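Local coordinates for protein ZmpA Glycopeptidase (Clostridium perfringens, PDB 6XSX) that acts as a glycopeptidase, a metalloprotease of the M60 family thought to cut glycosylated proteins, with this chain as its catalytic module, at residues Gln28-Ser33 with Asp47-Gly52; Leu76-Met81 with Gly87-Ser92; Leu321-Ile326 with Thr493-Phe498; Lys488-Gly491 with Asn497-Asp500. All coordinates share one frame; numbering follows the deposited sequence.

Contact 1 of 4, residues Gln28-Ser33 with Asp47-Gly52; sequences QSRGNS and DWQPTG
Ser33 and Asp47 mark the closest approach of the two backbones, their CA atoms 6.2 Å apart, where the irregular loop 28-33 runs into a helix and 47-52 leads into a weakly bonded strand; no main-chain hydrogen bond joins the segments. The link is a two-point salt bridge. Arg30 meets Asp47 side-on: Arg30 NE donates to Asp47 OD2 at 2.8 Å (152° at the hydrogen), and Arg30 NH2 donates to Asp47 OD1, also at 2.8 Å (157°). The second bond lies in the guanidinium plane and uses the syn lone pair of OD1. The first is tilted out of both planes, because guanidinium and carboxylate are turned 38° against each other. A bend at chi3 of Arg30 swings the group across the aspartate at about a right angle. A water 2.6 Å from both Gly31 O and Asp47 OD2 bridges them beside the salt bridge. The third nitrogen, Arg30 NH1, donates to Gln28 OE1 at 3.1 Å, fixing the guanidinium edge on two sides. The Gln49 amide comes over one face, tilted and offset toward the rim; Gln49 NE2 is 3.3 Å from Arg30 NE, but both are donors, and it donates to Asp47 O instead, while Gln49 OE1 accepts from Arg239. Nearer the helix, Ser33 OG packs 3.6 Å from Asp47 CB and bonds to Phe45 O. The salt bridge thus ties the loop ahead of helix 33-39 to the residues just before strand 49-56, between strands 117-123 and 143-149 in the large mixed sheet.

Contact 2 of 4, residues Leu76-Met81 with Gly87-Ser92; sequences LVFKQM and GDVTIS. With EDO (1,2-ethanediol), chain D.
Phe78 and Val89 face each other as a hydrogen-bonded antiparallel pair, with Phe78 N to Val89 O at 3.0 Å and Val89 N to Phe78 O at 2.8 Å. Leu76 and Ile91 repeat the pair of hydrogen bonds two residues along, and Gln80 N reaches Gly87 O at 2.8 Å to finish the pairing by the turn. This is a beta hairpin whose strand directions run at 160°. On the face carrying Leu76, Phe78, Val89 and Ile91 the contact is apolar: Val89 CG2 sits at the edge of the Phe78 ring, 4.2 Å from CD2, and Ile91 CD1 comes up against Phe78 CB at 4.0 Å. On the other face, the Val77 and Asp88 side chains run alongside each other in the same direction, and Val77 CG1, anti to its own backbone N, touches Asp88 CB at 3.8 Å. The Asp88 carboxylate leads off from the hairpin; its OD1 accepts from O2 of a bound 1,2-ethanediol at 2.6 Å. The next shell holds the turn end in place. Lys79 NZ curls back to donate to Gln80 O and to Asn86 O, while Gln80 NE2 gives an almost straight in-plane bond to Met81 O (177° at the hydrogen) and also reaches Ala115 O. Gly87, at positive phi, makes the bend into strand 88-91. That strand is outermost in the mixed sheet; 75-80 pairs on its far side with strand 117-123, and Leu76 packs on Ile61 and Val63 of strand 60-66, in the neighbouring four-stranded sheet.

Contact 3 of 4, residues Leu321-Ile326 with Thr493-Phe498; sequences LWERNI and TSTNNF. With EDO (1,2-ethanediol), chain E.
Glu323, on a helix, sets its carboxylate against the first of two successive ST turns, begun by Thr493 and Thr495, and this one side chain makes nearly the whole contact. On the tight side both of its oxygens are used. Thr493 OG1 donates to Glu323 OE1 at 2.5 Å, coming from above the carboxylate plane. Glu323 OE2 takes two donors from Ser494: the hydroxyl OG at 2.7 Å on the anti side, and the backbone N, also at 2.7 Å, on the syn side. A bend at chi2 (-62°) brings the carboxylate round to these donors, and three bonds then fix its rotation. Thr495 adds an apolar touch, its CG2 lying 3.7 Å from Glu323 CD. The first turn fixes the Thr493 hydroxyl, whose OG1 accepts from both Thr495 N, at 3.0 Å, and Thr495 OG1; in the second, Asn497 N reaches Thr495 OG1 in a longer bond.

The rest is loose. Arg324 lies exposed on the helix and Asn496 on the loop, neither meeting the other segment, and a 1,2-ethanediol donates its O1 to Ser494 O at 2.8 Å. The Trp322 ring leads away toward helix 347-361, its NE1 bonded to Asp436. Within these segments, Glu323 alone links helix 321-331 to the C-terminal beta region. The helix itself widens here into a pi-type turn, with Leu321 O accepting from Asn325 N and, at 2.9 Å, from Ile326 N.

Contact 4 of 4, residues Lys488-Gly491 with Asn497-Asp500; sequences KTIG and NFVD
Ile490 and Gly491 approach Phe498 and Asp500 from a strand that crosses theirs at 113°, with the two axes 8.7 Å apart at their nearest and no hydrogen bond between them; the contact is side-chain packing alone. Phe498 reaches out with CG anti to its backbone N (178°), and its ring lies obliquely against the other strand: Phe498 CE1 is 4.1 Å from Gly491 CA, and Phe498 CZ stands 3.9 Å from Ile490 O. Ile490 CD1 fills in beside the ring, 3.9 Å from Phe498 CE2. The two strands are edge members of different sheets, 488-493 of a four-stranded one and 497-500 of a three-stranded one, which face each other as a beta sandwich with a strand order consistent with a fibronectin type III-like domain. Within its own sheet, the Ile490-Gly491 pair forms a classic beta bulge opposite Ile483. The Ile490 and Asp500 side chains meet at about a right angle, Ile490 CD1 lying 3.6 Å from Asp500 OD2. That carboxylate oxygen is held elsewhere, by a salt bridge to Arg485 and a hydrogen bond from Tyr511, while Asp500 OD1 accepts from Gly502 N.

How the contacts relate
From the N terminus, contact 1 closes first, drawing together the ends of a short excursion that holds helix 33-39. Contact 2 follows in series as a beta hairpin on the edge of the same mixed sheet, and the two touch through Trp48, whose ring packs on Val77, Lys79 and Asp88. Contact 3 then spans 166 residues, joining a helix of the peptidase region to the C-terminal beta sandwich. Contact 4 opens inside that span and finishes on the same part of the chain, sharing Asn497 and Phe498, so strand 497-500 serves both. The pair of contacts 1 and 2 lies across the chain's centre from contacts 3 and 4; the centres of contacts 1 and 3 are about 50 Å apart.

Contact 1 of 4, residues Gln28-Ser33 with Asp47-Gly52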
loop_
_atom_site.group_PDB
_atom_site.type_symbol
_atom_site.label_atom_id
_atom_site.label_comp_id
_atom_site.label_asym_id
_atom_site.label_seq_id
_atom_site.Cartn_x
_atom_site.Cartn_y
_atom_site.Cartn_z
ATOM N N GLN A 28 17.168 23.001 1.961
ATOM C CA GLN A 28 15.870 23.543 1.607
ATOM C C GLN A 28 15.054 23.668 2.892
ATOM O O GLN A 28 15.227 22.867 3.811
ATOM C CB GLN A 28 15.212 22.605 0.588
ATOM C CG GLN A 28 13.905 23.127 -0.003
ATOM C CD GLN A 28 13.176 22.081 -0.821
ATOM O OE1 GLN A 28 13.629 20.945 -0.972
ATOM N NE2 GLN A 28 12.016 22.451 -1.347
ATOM N N SER A 29 14.214 24.708 2.968
ATOM C CA SER A 29 13.237 24.844 4.041
ATOM C C SER A 29 11.970 24.100 3.633
ATOM O O SER A 29 11.154 24.633 2.897
ATOM C CB SER A 29 12.940 26.312 4.327
ATOM O OG SER A 29 14.137 27.030 4.589
ATOM N N ARG A 30 11.799 22.878 4.146
ATOM C CA ARG A 30 10.914 21.910 3.513
ATOM C C ARG A 30 9.585 21.788 4.250
ATOM O O ARG A 30 8.701 21.056 3.806
ATOM C CB ARG A 30 11.616 20.553 3.395
ATOM C CG ARG A 30 12.621 20.496 2.254
ATOM C CD ARG A 30 13.313 19.153 2.106
ATOM N NE ARG A 30 12.447 18.006 1.876
ATOM C CZ ARG A 30 12.052 17.561 0.687
ATOM N NH1 ARG A 30 12.420 18.178 -0.424
ATOM N NH2 ARG A 30 11.285 16.489 0.611
ATOM N N GLY A 31 9.453 22.495 5.379
ATOM C CA GLY A 31 8.197 22.509 6.108
ATOM C C GLY A 31 8.056 21.284 7.006
ATOM O O GLY A 31 8.858 20.356 6.932
ATOM N N ASN A 32 7.035 21.302 7.868
ATOM C CA ASN A 32 6.888 20.272 8.880
ATOM C C ASN A 32 6.073 19.126 8.292
ATOM O O ASN A 32 4.867 19.252 8.113
ATOM C CB ASN A 32 6.207 20.823 10.129
ATOM C CG ASN A 32 6.114 19.772 11.211
ATOM O OD1 ASN A 32 5.822 18.614 10.930
ATOM N ND2 ASN A 32 6.396 20.159 12.442
ATOM N N SER A 33 6.740 18.012 7.981
ATOM C CA SER A 33 6.090 16.976 7.203
ATOM C C SER A 33 5.075 16.221 8.060
ATOM O O SER A 33 4.153 15.619 7.522
ATOM C CB SER A 33 7.092 16.065 6.560
ATOM O OG SER A 33 7.814 15.351 7.550
ATOM N N ASP A 47 10.768 13.307 6.729
ATOM C CA ASP A 47 11.305 14.012 5.580
ATOM C C ASP A 47 12.830 14.022 5.648
ATOM O O ASP A 47 13.457 15.031 5.319
ATOM C CB ASP A 47 10.738 15.427 5.505
ATOM C CG ASP A 47 10.987 16.078 4.161
ATOM O OD1 ASP A 47 11.164 15.336 3.166
ATOM O OD2 ASP A 47 10.990 17.317 4.118
ATOM N N TRP A 48 13.402 12.877 6.053
ATOM C CA TRP A 48 14.839 12.695 6.151
ATOM C C TRP A 48 15.521 12.960 4.808
ATOM O O TRP A 48 15.084 12.439 3.782
ATOM C CB TRP A 48 15.164 11.275 6.628
ATOM C CG TRP A 48 14.603 10.929 7.969
ATOM C CD1 TRP A 48 14.053 11.770 8.896
ATOM C CD2 TRP A 48 14.600 9.625 8.556
ATOM N NE1 TRP A 48 13.682 11.068 10.010
ATOM C CE2 TRP A 48 14.011 9.751 9.832
ATOM C CE3 TRP A 48 15.049 8.376 8.128
ATOM C CZ2 TRP A 48 13.834 8.657 10.677
ATOM C CZ3 TRP A 48 14.867 7.295 8.960
ATOM C CH2 TRP A 48 14.271 7.439 10.216
ATOM N N GLN A 49 16.623 13.726 4.855
ATOM C CA GLN A 49 17.390 14.088 3.665
ATOM C C GLN A 49 18.835 13.626 3.823
ATOM O O GLN A 49 19.349 13.590 4.943
ATOM C CB GLN A 49 17.267 15.580 3.361
ATOM C CG GLN A 49 15.825 16.042 3.160
ATOM C CD GLN A 49 15.112 15.329 2.034
ATOM O OE1 GLN A 49 15.676 15.066 0.980
ATOM N NE2 GLN A 49 13.845 15.021 2.243
ATOM N N PRO A 50 19.486 13.194 2.710
ATOM C CA PRO A 50 20.793 12.529 2.748
ATOM C C PRO A 50 21.961 13.389 3.222
ATOM O O PRO A 50 21.993 14.592 2.953
ATOM C CB PRO A 50 21.074 12.170 1.276
ATOM C CG PRO A 50 20.190 13.114 0.475
ATOM C CD PRO A 50 18.956 13.295 1.334
ATOM N N THR A 51 22.899 12.745 3.939
ATOM C CA THR A 51 24.197 13.332 4.233
ATOM C C THR A 51 25.311 12.449 3.683
ATOM O O THR A 51 26.366 12.961 3.334
ATOM C CB THR A 51 24.431 13.586 5.729
ATOM O OG1 THR A 51 24.801 12.351 6.346
ATOM C CG2 THR A 51 23.243 14.222 6.425
ATOM N N GLY A 52 25.081 11.130 3.657
ATOM C CA GLY A 52 26.077 10.171 3.202
ATOM C C GLY A 52 27.114 9.823 4.274
ATOM O O GLY A 52 28.112 9.162 3.963
HETATM O O HOH W 1 10.862 18.801 6.258
#

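Contact 2 of 4, residues Leu76-Met81 with Gly87-Ser92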
loop_
_atom_site.group_PDB
_atom_site.type_symbol
_atom_site.label_atom_id
_atom_site.label_comp_id
_atom_site.label_asym_id
_atom_site.label_seq_id
_atom_site.Cartn_x
_atom_site.Cartn_y
_atom_site.Cartn_z
ATOM N N LEU A 76 19.772 17.124 13.040
ATOM C CA LEU A 76 20.374 15.899 12.551
ATOM C C LEU A 76 19.540 14.730 13.069
ATOM O O LEU A 76 19.014 14.788 14.189
ATOM C CB LEU A 76 21.793 15.827 13.119
ATOM C CG LEU A 76 22.895 15.396 12.161
ATOM C CD1 LEU A 76 22.918 16.280 10.919
ATOM C CD2 LEU A 76 24.244 15.453 12.872
ATOM N N VAL A 77 19.403 13.698 12.223
ATOM C CA VAL A 77 18.833 12.427 12.631
ATOM C C VAL A 77 19.947 11.384 12.577
ATOM O O VAL A 77 20.572 11.198 11.531
ATOM C CB VAL A 77 17.619 12.034 11.760
ATOM C CG1 VAL A 77 17.063 10.661 12.134
ATOM C CG2 VAL A 77 16.512 13.092 11.818
ATOM N N PHE A 78 20.224 10.763 13.734
ATOM C CA PHE A 78 21.014 9.546 13.800
ATOM C C PHE A 78 20.055 8.362 13.707
ATOM O O PHE A 78 19.057 8.312 14.431
ATOM C CB PHE A 78 21.841 9.480 15.088
ATOM C CG PHE A 78 22.423 8.123 15.427
ATOM C CD1 PHE A 78 23.434 7.560 14.662
ATOM C CD2 PHE A 78 21.967 7.406 16.527
ATOM C CE1 PHE A 78 23.962 6.312 14.969
ATOM C CE2 PHE A 78 22.491 6.156 16.833
ATOM C CZ PHE A 78 23.492 5.610 16.058
ATOM N N LYS A 79 20.371 7.426 12.806
ATOM C CA LYS A 79 19.571 6.227 12.647
ATOM C C LYS A 79 20.473 5.012 12.851
ATOM O O LYS A 79 21.361 4.758 12.037
ATOM C CB LYS A 79 18.851 6.255 11.289
ATOM C CG LYS A 79 17.845 5.125 11.032
ATOM C CD LYS A 79 18.475 3.933 10.337
ATOM C CE LYS A 79 17.509 2.827 9.971
ATOM N NZ LYS A 79 17.142 1.999 11.147
ATOM N N GLN A 80 20.238 4.294 13.956
ATOM C CA GLN A 80 20.894 3.033 14.257
ATOM C C GLN A 80 20.338 1.959 13.324
ATOM O O GLN A 80 19.129 1.905 13.089
ATOM C CB GLN A 80 20.641 2.666 15.720
ATOM C CG GLN A 80 20.794 1.179 16.038
ATOM C CD GLN A 80 22.225 0.695 16.049
ATOM O OE1 GLN A 80 23.070 1.208 16.790
ATOM N NE2 GLN A 80 22.505 -0.316 15.234
ATOM N N MET A 81 21.228 1.111 12.792
ATOM C CA MET A 81 20.842 0.053 11.861
ATOM C C MET A 81 20.133 -1.094 12.580
ATOM O O MET A 81 20.511 -1.452 13.698
ATOM C CB MET A 81 22.063 -0.514 11.117
ATOM C CG MET A 81 22.566 0.394 10.006
ATOM S SD MET A 81 21.227 0.829 8.867
ATOM C CE MET A 81 21.092 -0.679 7.911
ATOM N N GLY A 87 14.956 3.152 15.051
ATOM C CA GLY A 87 16.362 3.302 15.407
ATOM C C GLY A 87 16.859 4.752 15.442
ATOM O O GLY A 87 18.052 4.987 15.646
ATOM N N ASP A 88 15.947 5.723 15.276
ATOM C CA ASP A 88 16.336 7.118 15.114
ATOM C C ASP A 88 16.400 7.858 16.451
ATOM O O ASP A 88 15.644 7.573 17.379
ATOM C CB ASP A 88 15.393 7.856 14.161
ATOM C CG ASP A 88 13.948 7.813 14.619
ATOM O OD1 ASP A 88 13.402 6.692 14.748
ATOM O OD2 ASP A 88 13.386 8.894 14.866
ATOM N N VAL A 89 17.314 8.837 16.515
ATOM C CA VAL A 89 17.344 9.848 17.561
ATOM C C VAL A 89 17.461 11.194 16.851
ATOM O O VAL A 89 18.298 11.351 15.966
ATOM C CB VAL A 89 18.530 9.674 18.540
ATOM C CG1 VAL A 89 18.455 10.659 19.704
ATOM C CG2 VAL A 89 18.686 8.254 19.062
ATOM N N THR A 90 16.621 12.155 17.252
ATOM C CA THR A 90 16.707 13.514 16.744
ATOM C C THR A 90 17.742 14.285 17.560
ATOM O O THR A 90 17.689 14.258 18.784
ATOM C CB THR A 90 15.337 14.195 16.817
ATOM O OG1 THR A 90 14.512 13.431 15.945
ATOM C CG2 THR A 90 15.364 15.630 16.341
ATOM N N ILE A 91 18.679 14.960 16.876
ATOM C CA ILE A 91 19.703 15.745 17.549
ATOM C C ILE A 91 19.533 17.210 17.168
ATOM O O ILE A 91 19.646 17.573 16.000
ATOM C CB ILE A 91 21.128 15.224 17.258
ATOM C CG1 ILE A 91 21.280 13.741 17.618
ATOM C CG2 ILE A 91 22.183 16.072 17.964
ATOM C CD1 ILE A 91 22.407 13.046 16.876
ATOM N N SER A 92 19.259 18.041 18.180
ATOM C CA SER A 92 19.094 19.469 17.974
ATOM C C SER A 92 20.454 20.131 17.762
ATOM O O SER A 92 21.465 19.653 18.279
ATOM C CB SER A 92 18.316 20.101 19.102
ATOM O OG SER A 92 16.924 19.966 18.840
HETATM C C1 EDO D . 9.282 8.172 13.437
HETATM O O1 EDO D . 8.741 8.754 14.600
HETATM C C2 EDO D . 10.688 7.837 13.707
HETATM O O2 EDO D . 10.826 7.099 14.909
#

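Contact 3 of 4, residues Leu321-Ile326 with Thr493-Phe498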
loop_
_atom_site.group_PDB
_atom_site.type_symbol
_atom_site.label_atom_id
_atom_site.label_comp_id
_atom_site.label_asym_id
_atom_site.label_seq_id
_atom_site.Cartn_x
_atom_site.Cartn_y
_atom_site.Cartn_z
ATOM N N LEU A 321 -11.816 -16.599 -1.068
ATOM C CA LEU A 321 -12.920 -16.004 -0.330
ATOM C C LEU A 321 -14.111 -15.700 -1.238
ATOM O O LEU A 321 -15.242 -15.628 -0.762
ATOM C CB LEU A 321 -12.444 -14.735 0.384
ATOM C CG LEU A 321 -11.468 -14.956 1.542
ATOM C CD1 LEU A 321 -11.128 -13.634 2.216
ATOM C CD2 LEU A 321 -12.038 -15.940 2.562
ATOM N N TRP A 322 -13.856 -15.473 -2.530
ATOM C CA TRP A 322 -14.958 -15.262 -3.457
ATOM C C TRP A 322 -15.933 -16.432 -3.339
ATOM O O TRP A 322 -17.129 -16.219 -3.135
ATOM C CB TRP A 322 -14.469 -15.101 -4.900
ATOM C CG TRP A 322 -13.624 -13.896 -5.202
ATOM C CD1 TRP A 322 -12.349 -13.903 -5.694
ATOM C CD2 TRP A 322 -14.000 -12.510 -5.096
ATOM N NE1 TRP A 322 -11.903 -12.628 -5.905
ATOM C CE2 TRP A 322 -12.895 -11.748 -5.547
ATOM C CE3 TRP A 322 -15.159 -11.838 -4.682
ATOM C CZ2 TRP A 322 -12.915 -10.353 -5.577
ATOM C CZ3 TRP A 322 -15.177 -10.458 -4.716
ATOM C CH2 TRP A 322 -14.069 -9.728 -5.160
ATOM N N GLU A 323 -15.390 -17.656 -3.420
ATOM C CA GLU A 323 -16.196 -18.869 -3.471
ATOM C C GLU A 323 -16.627 -19.325 -2.073
ATOM O O GLU A 323 -17.727 -19.855 -1.911
ATOM C CB GLU A 323 -15.475 -19.977 -4.250
ATOM C CG GLU A 323 -15.289 -19.675 -5.737
ATOM C CD GLU A 323 -16.567 -19.499 -6.549
ATOM O OE1 GLU A 323 -17.469 -20.334 -6.411
ATOM O OE2 GLU A 323 -16.665 -18.527 -7.330
ATOM N N ARG A 324 -15.764 -19.146 -1.066
ATOM C CA ARG A 324 -16.048 -19.657 0.269
ATOM C C ARG A 324 -17.031 -18.761 1.021
ATOM O O ARG A 324 -17.741 -19.231 1.907
ATOM C CB ARG A 324 -14.773 -19.745 1.114
ATOM C CG ARG A 324 -13.925 -20.981 0.849
ATOM C CD ARG A 324 -12.675 -20.941 1.704
ATOM N NE ARG A 324 -11.968 -22.202 1.559
ATOM C CZ ARG A 324 -10.898 -22.575 2.263
ATOM N NH1 ARG A 324 -10.400 -21.780 3.199
ATOM N NH2 ARG A 324 -10.339 -23.751 2.032
ATOM N N ASN A 325 -17.049 -17.466 0.689
ATOM C CA ASN A 325 -17.620 -16.473 1.584
ATOM C C ASN A 325 -18.554 -15.525 0.839
ATOM O O ASN A 325 -19.732 -15.421 1.181
ATOM C CB ASN A 325 -16.533 -15.637 2.263
ATOM C CG ASN A 325 -16.147 -16.151 3.632
ATOM O OD1 ASN A 325 -16.614 -15.621 4.645
ATOM N ND2 ASN A 325 -15.300 -17.174 3.674
ATOM N N ILE A 326 -17.997 -14.805 -0.144
ATOM C CA ILE A 326 -18.599 -13.577 -0.634
ATOM C C ILE A 326 -19.751 -13.921 -1.569
ATOM O O ILE A 326 -20.882 -13.515 -1.327
ATOM C CB ILE A 326 -17.541 -12.671 -1.307
ATOM C CG1 ILE A 326 -16.444 -12.267 -0.316
ATOM C CG2 ILE A 326 -18.200 -11.448 -1.936
ATOM C CD1 ILE A 326 -15.106 -11.955 -0.942
ATOM N N THR A 493 -21.484 -18.638 -8.798
ATOM C CA THR A 493 -20.115 -19.100 -8.712
ATOM C C THR A 493 -19.330 -18.525 -9.880
ATOM O O THR A 493 -19.866 -18.383 -10.984
ATOM C CB THR A 493 -20.037 -20.631 -8.701
ATOM O OG1 THR A 493 -18.649 -20.946 -8.579
ATOM C CG2 THR A 493 -20.606 -21.263 -9.954
ATOM N N SER A 494 -18.061 -18.207 -9.610
ATOM C CA SER A 494 -17.141 -17.767 -10.643
ATOM C C SER A 494 -16.460 -18.979 -11.283
ATOM O O SER A 494 -15.615 -18.821 -12.159
ATOM C CB SER A 494 -16.144 -16.766 -10.098
ATOM O OG SER A 494 -15.205 -17.387 -9.229
ATOM N N THR A 495 -16.856 -20.194 -10.870
ATOM C CA THR A 495 -16.268 -21.419 -11.402
ATOM C C THR A 495 -17.200 -22.039 -12.446
ATOM O O THR A 495 -18.293 -21.523 -12.692
ATOM C CB THR A 495 -15.946 -22.428 -10.287
ATOM O OG1 THR A 495 -17.183 -22.985 -9.833
ATOM C CG2 THR A 495 -15.177 -21.825 -9.128
ATOM N N ASN A 496 -16.755 -23.160 -13.035
ATOM C CA ASN A 496 -17.507 -23.889 -14.049
ATOM C C ASN A 496 -18.429 -24.933 -13.416
ATOM O O ASN A 496 -18.970 -25.770 -14.127
ATOM C CB ASN A 496 -16.591 -24.536 -15.101
ATOM C CG ASN A 496 -15.630 -25.569 -14.538
ATOM O OD1 ASN A 496 -15.771 -26.030 -13.406
ATOM N ND2 ASN A 496 -14.632 -25.942 -15.320
ATOM N N ASN A 497 -18.625 -24.894 -12.093
ATOM C CA ASN A 497 -19.461 -25.917 -11.477
ATOM C C ASN A 497 -20.140 -25.385 -10.219
ATOM O O ASN A 497 -19.525 -24.678 -9.427
ATOM C CB ASN A 497 -18.662 -27.194 -11.179
ATOM C CG ASN A 497 -19.556 -28.357 -10.812
ATOM O OD1 ASN A 497 -19.861 -28.564 -9.640
ATOM N ND2 ASN A 497 -20.022 -29.090 -11.809
ATOM N N PHE A 498 -21.412 -25.751 -10.036
ATOM C CA PHE A 498 -22.139 -25.419 -8.820
ATOM C C PHE A 498 -22.858 -26.655 -8.284
ATOM O O PHE A 498 -23.586 -27.312 -9.026
ATOM C CB PHE A 498 -23.196 -24.351 -9.098
ATOM C CG PHE A 498 -24.028 -23.985 -7.893
ATOM C CD1 PHE A 498 -23.518 -23.151 -6.906
ATOM C CD2 PHE A 498 -25.317 -24.477 -7.739
ATOM C CE1 PHE A 498 -24.278 -22.821 -5.790
ATOM C CE2 PHE A 498 -26.079 -24.148 -6.626
ATOM C CZ PHE A 498 -25.559 -23.317 -5.654
HETATM C C1 EDO E . -17.178 -19.087 -14.833
HETATM O O1 EDO E . -16.254 -18.011 -14.802
HETATM C C2 EDO E . -16.594 -20.389 -15.243
HETATM O O2 EDO E . -15.368 -20.255 -15.912
#

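Contact 4 of 4, residues Lys488-Gly491 with Asn497-Asp500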
loop_
_atom_site.group_PDB
_atom_site.type_symbol
_atom_site.label_atom_id
_atom_site.label_comp_id
_atom_site.label_asym_id
_atom_site.label_seq_id
_atom_site.Cartn_x
_atom_site.Cartn_y
_atom_site.Cartn_z
ATOM N N LYS A 488 -36.240 -18.902 -7.404
ATOM C CA LYS A 488 -35.449 -18.223 -6.384
ATOM C C LYS A 488 -33.958 -18.404 -6.683
ATOM O O LYS A 488 -33.510 -19.510 -6.966
ATOM C CB LYS A 488 -35.826 -18.742 -4.992
ATOM N N THR A 489 -33.194 -17.308 -6.614
ATOM C CA THR A 489 -31.747 -17.335 -6.780
ATOM C C THR A 489 -31.134 -18.147 -5.642
ATOM O O THR A 489 -31.381 -17.849 -4.474
ATOM C CB THR A 489 -31.168 -15.913 -6.766
ATOM O OG1 THR A 489 -31.940 -15.103 -7.652
ATOM C CG2 THR A 489 -29.712 -15.850 -7.174
ATOM N N ILE A 490 -30.337 -19.171 -5.973
ATOM C CA ILE A 490 -29.804 -20.026 -4.921
ATOM C C ILE A 490 -28.280 -19.957 -4.872
ATOM O O ILE A 490 -27.689 -20.492 -3.940
ATOM C CB ILE A 490 -30.303 -21.482 -5.030
ATOM C CG1 ILE A 490 -29.965 -22.095 -6.391
ATOM C CG2 ILE A 490 -31.788 -21.574 -4.702
ATOM C CD1 ILE A 490 -29.915 -23.607 -6.379
ATOM N N GLY A 491 -27.647 -19.329 -5.874
ATOM C CA GLY A 491 -26.195 -19.234 -5.854
ATOM C C GLY A 491 -25.624 -18.405 -7.003
ATOM O O GLY A 491 -26.326 -18.029 -7.944
ATOM N N ASN A 497 -18.625 -24.894 -12.093
ATOM C CA ASN A 497 -19.461 -25.917 -11.477
ATOM C C ASN A 497 -20.140 -25.385 -10.219
ATOM O O ASN A 497 -19.525 -24.678 -9.427
ATOM C CB ASN A 497 -18.662 -27.194 -11.179
ATOM C CG ASN A 497 -19.556 -28.357 -10.812
ATOM O OD1 ASN A 497 -19.861 -28.564 -9.640
ATOM N ND2 ASN A 497 -20.022 -29.090 -11.809
ATOM N N PHE A 498 -21.412 -25.751 -10.036
ATOM C CA PHE A 498 -22.139 -25.419 -8.820
ATOM C C PHE A 498 -22.858 -26.655 -8.284
ATOM O O PHE A 498 -23.586 -27.312 -9.026
ATOM C CB PHE A 498 -23.196 -24.351 -9.098
ATOM C CG PHE A 498 -24.028 -23.985 -7.893
ATOM C CD1 PHE A 498 -23.518 -23.151 -6.906
ATOM C CD2 PHE A 498 -25.317 -24.477 -7.739
ATOM C CE1 PHE A 498 -24.278 -22.821 -5.790
ATOM C CE2 PHE A 498 -26.079 -24.148 -6.626
ATOM C CZ PHE A 498 -25.559 -23.317 -5.654
ATOM N N VAL A 499 -22.687 -26.938 -6.983
ATOM C CA VAL A 499 -23.387 -28.050 -6.358
ATOM C C VAL A 499 -24.550 -27.519 -5.519
ATOM O O VAL A 499 -24.353 -26.765 -4.564
ATOM C CB VAL A 499 -22.462 -28.966 -5.532
ATOM C CG1 VAL A 499 -23.275 -29.935 -4.684
ATOM C CG2 VAL A 499 -21.468 -29.730 -6.399
ATOM N N ASP A 500 -25.762 -27.940 -5.892
ATOM C CA ASP A 500 -26.974 -27.621 -5.155
ATOM C C ASP A 500 -27.263 -28.744 -4.158
ATOM O O ASP A 500 -27.748 -29.811 -4.540
ATOM C CB ASP A 500 -28.150 -27.363 -6.103
ATOM C CG ASP A 500 -29.448 -27.010 -5.398
ATOM O OD1 ASP A 500 -29.392 -26.641 -4.203
ATOM O OD2 ASP A 500 -30.504 -27.094 -6.049
#